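Local coordinates for protein ethyl acetate hydrolase (Pseudomonas veronii, PDB 5EFZ) that hydrolyses ethyl acetate and other short acetate esters as an alpha/beta-hydrolase, in the bacterial breakdown of short-chain methyl ketones, at residues 144-149 with 170-175. Sequence-based numbering, arbitrary orientation.
Sequences LALVVG and RAAAIA
Strands 146-149 and 170-174 run side by side in the same direction, their axes 6° apart and 4.6 Å at closest approach. Parallel pairing sets Val147 beside Ala171, Val148 beside Ala172 and Gly149 beside Ala173. The ladder alternates donors: Val147 N gives to Arg170 O, Ala172 N to Val147 O at 2.9 Å and nearly along the C=O axis, and Ile174 N to Gly149 O at 3.0 Å. The rung between Gly149 N and Ala172 O is weak, at 3.3 Å, where the CA spacing widens to 5.9 Å between Gly149 and Ala173.

On one face, Val148 CG2, anti to its backbone N, lies 3.7 Å from Ala172 CB and equally close to Ile174 CD1. Leu146, with CG also anti to N, carries CD1 across to Ala172 CB at 4.1 Å. Helix 342-356 covers this face through Leu352 and Leu355; Val147 and Ala171 on the other face meet Thr157 of helix 152-163.

At the start of the pair, the Arg170 chain, extended from CG to NE, runs alongside Ala145 O, and NH1 reaches that oxygen at 2.9 Å (N-H...O 164°). The oxygen lies 1° out of the guanidinium plane and offers a lone pair; NH2 bonds Ser358 O, so carbonyls on two parts of the chain help to hold the guanidinium's orientation.

The pair thus closes a beta-alpha-beta crossover through helix 152-163. Gly149 begins a GxSxG sequence consistent with a nucleophile elbow presenting Ser151, the inferred nucleophile, so the backbone bonds at Gly149 would tie that elbow's base to the neighbouring strand.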
ATOM      1  N   LEU A 144      19.682 -20.564  23.261  1.00 18.43           N
ATOM      2  CA  LEU A 144      18.218 -20.378  23.205  1.00 20.55           C
ATOM      3  C   LEU A 144      17.503 -21.552  22.510  1.00 23.41           C
ATOM      4  O   LEU A 144      17.888 -21.947  21.397  1.00 22.57           O
ATOM      5  CB  LEU A 144      17.888 -19.080  22.483  1.00 20.18           C
ATOM      6  CG  LEU A 144      18.356 -17.840  23.265  1.00 22.31           C
ATOM      7  CD1 LEU A 144      18.441 -16.596  22.354  1.00 19.12           C
ATOM      8  CD2 LEU A 144      17.416 -17.607  24.452  1.00 25.21           C
ATOM      9  N   ALA A 145      16.465 -22.095  23.161  1.00 22.13           N
ATOM     10  CA  ALA A 145      15.626 -23.119  22.529  1.00 21.43           C
ATOM     11  C   ALA A 145      14.942 -22.579  21.283  1.00 19.75           C
ATOM     12  O   ALA A 145      14.698 -23.336  20.351  1.00 21.15           O
ATOM     13  CB  ALA A 145      14.578 -23.664  23.508  1.00 23.26           C
ATOM     14  N   LEU A 146      14.628 -21.275  21.263  1.00 17.81           N
ATOM     15  CA  LEU A 146      13.902 -20.650  20.150  1.00 16.11           C
ATOM     16  C   LEU A 146      14.070 -19.148  20.265  1.00 18.40           C
ATOM     17  O   LEU A 146      14.047 -18.626  21.382  1.00 18.30           O
ATOM     18  CB  LEU A 146      12.401 -21.012  20.187  1.00 16.51           C
ATOM     19  CG  LEU A 146      11.489 -20.253  19.209  1.00 18.05           C
ATOM     20  CD1 LEU A 146      11.859 -20.705  17.761  1.00 16.12           C
ATOM     21  CD2 LEU A 146      10.026 -20.609  19.501  1.00 18.29           C
ATOM     22  N   VAL A 147      14.329 -18.489  19.132  1.00 15.34           N
ATOM     23  CA  VAL A 147      14.138 -17.058  18.996  1.00 14.89           C
ATOM     24  C   VAL A 147      12.939 -16.866  18.056  1.00 17.14           C
ATOM     25  O   VAL A 147      12.895 -17.449  16.979  1.00 17.87           O
ATOM     26  CB  VAL A 147      15.369 -16.360  18.445  1.00 15.79           C
ATOM     27  CG1 VAL A 147      15.098 -14.853  18.350  1.00 18.53           C
ATOM     28  CG2 VAL A 147      16.594 -16.606  19.389  1.00 19.33           C
ATOM     29  N   VAL A 148      11.945 -16.105  18.486  1.00 14.16           N
ATOM     30  CA  VAL A 148      10.757 -15.903  17.653  1.00 15.42           C
ATOM     31  C   VAL A 148      10.268 -14.466  17.768  1.00 16.74           C
ATOM     32  O   VAL A 148      10.165 -13.913  18.871  1.00 16.87           O
ATOM     33  CB  VAL A 148       9.604 -16.904  18.035  1.00 21.04           C
ATOM     34  CG1 VAL A 148       9.275 -16.852  19.562  1.00 19.27           C
ATOM     35  CG2 VAL A 148       8.325 -16.677  17.145  1.00 18.08           C
ATOM     36  N   GLY A 149       9.949 -13.858  16.623  1.00 14.52           N
ATOM     37  CA  GLY A 149       9.383 -12.517  16.651  1.00 14.31           C
ATOM     38  C   GLY A 149       8.716 -12.215  15.332  1.00 16.89           C
ATOM     39  O   GLY A 149       8.933 -12.931  14.350  1.00 16.35           O
ATOM     40  N   ARG A 170      16.812 -22.741  17.383  1.00 20.81           N
ATOM     41  CA  ARG A 170      15.630 -22.704  16.499  1.00 20.05           C
ATOM     42  C   ARG A 170      15.270 -21.259  16.307  1.00 21.12           C
ATOM     43  O   ARG A 170      15.424 -20.491  17.237  1.00 20.03           O
ATOM     44  CB  ARG A 170      14.433 -23.441  17.108  1.00 16.67           C
ATOM     45  CG  ARG A 170      14.698 -24.910  17.426  1.00 17.95           C
ATOM     46  CD  ARG A 170      13.499 -25.494  18.170  1.00 19.29           C
ATOM     47  NE  ARG A 170      13.782 -26.868  18.594  1.00 19.93           N
ATOM     48  CZ  ARG A 170      14.448 -27.190  19.700  1.00 24.02           C
ATOM     49  NH1 ARG A 170      14.924 -26.238  20.505  1.00 22.29           N
ATOM     50  NH2 ARG A 170      14.663 -28.473  19.985  1.00 23.30           N
ATOM     51  N   ALA A 171      14.773 -20.902  15.119  1.00 15.64           N
ATOM     52  CA  ALA A 171      14.393 -19.535  14.825  1.00 18.81           C
ATOM     53  C   ALA A 171      13.064 -19.555  14.088  1.00 18.50           C
ATOM     54  O   ALA A 171      12.842 -20.376  13.191  1.00 18.97           O
ATOM     55  CB  ALA A 171      15.481 -18.823  13.984  1.00 16.81           C
ATOM     56  N   ALA A 172      12.169 -18.670  14.491  1.00 16.59           N
ATOM     57  CA  ALA A 172      10.908 -18.500  13.793  1.00 16.66           C
ATOM     58  C   ALA A 172      10.749 -17.029  13.440  1.00 17.92           C
ATOM     59  O   ALA A 172      10.558 -16.153  14.319  1.00 17.17           O
ATOM     60  CB  ALA A 172       9.720 -19.007  14.637  1.00 18.24           C
ATOM     61  N   ALA A 173      10.820 -16.759  12.139  1.00 15.59           N
ATOM     62  CA  ALA A 173      10.742 -15.385  11.628  1.00 15.85           C
ATOM     63  C   ALA A 173       9.388 -15.150  11.020  1.00 16.33           C
ATOM     64  O   ALA A 173       9.114 -15.617   9.902  1.00 18.75           O
ATOM     65  CB  ALA A 173      11.833 -15.116  10.609  1.00 17.03           C
ATOM     66  N   ILE A 174       8.519 -14.478  11.775  1.00 15.63           N
ATOM     67  CA  ILE A 174       7.145 -14.237  11.333  1.00 15.66           C
ATOM     68  C   ILE A 174       7.009 -12.860  10.688  1.00 16.97           C
ATOM     69  O   ILE A 174       7.371 -11.851  11.305  1.00 18.91           O
ATOM     70  CB  ILE A 174       6.168 -14.319  12.492  1.00 17.23           C
ATOM     71  CG1 ILE A 174       6.341 -15.648  13.282  1.00 18.72           C
ATOM     72  CG2 ILE A 174       4.742 -14.184  11.975  1.00 15.76           C
ATOM     73  CD1 ILE A 174       5.738 -15.571  14.685  1.00 18.39           C
ATOM     74  N   ALA A 175       6.518 -12.832   9.444  1.00 13.31           N
ATOM     75  CA  ALA A 175       6.193 -11.593   8.768  1.00 16.71           C
ATOM     76  C   ALA A 175       7.343 -10.563   8.823  1.00 17.49           C
ATOM     77  O   ALA A 175       7.147  -9.398   9.181  1.00 16.38           O
ATOM     78  CB  ALA A 175       4.901 -11.019   9.368  1.00 15.35           C
TER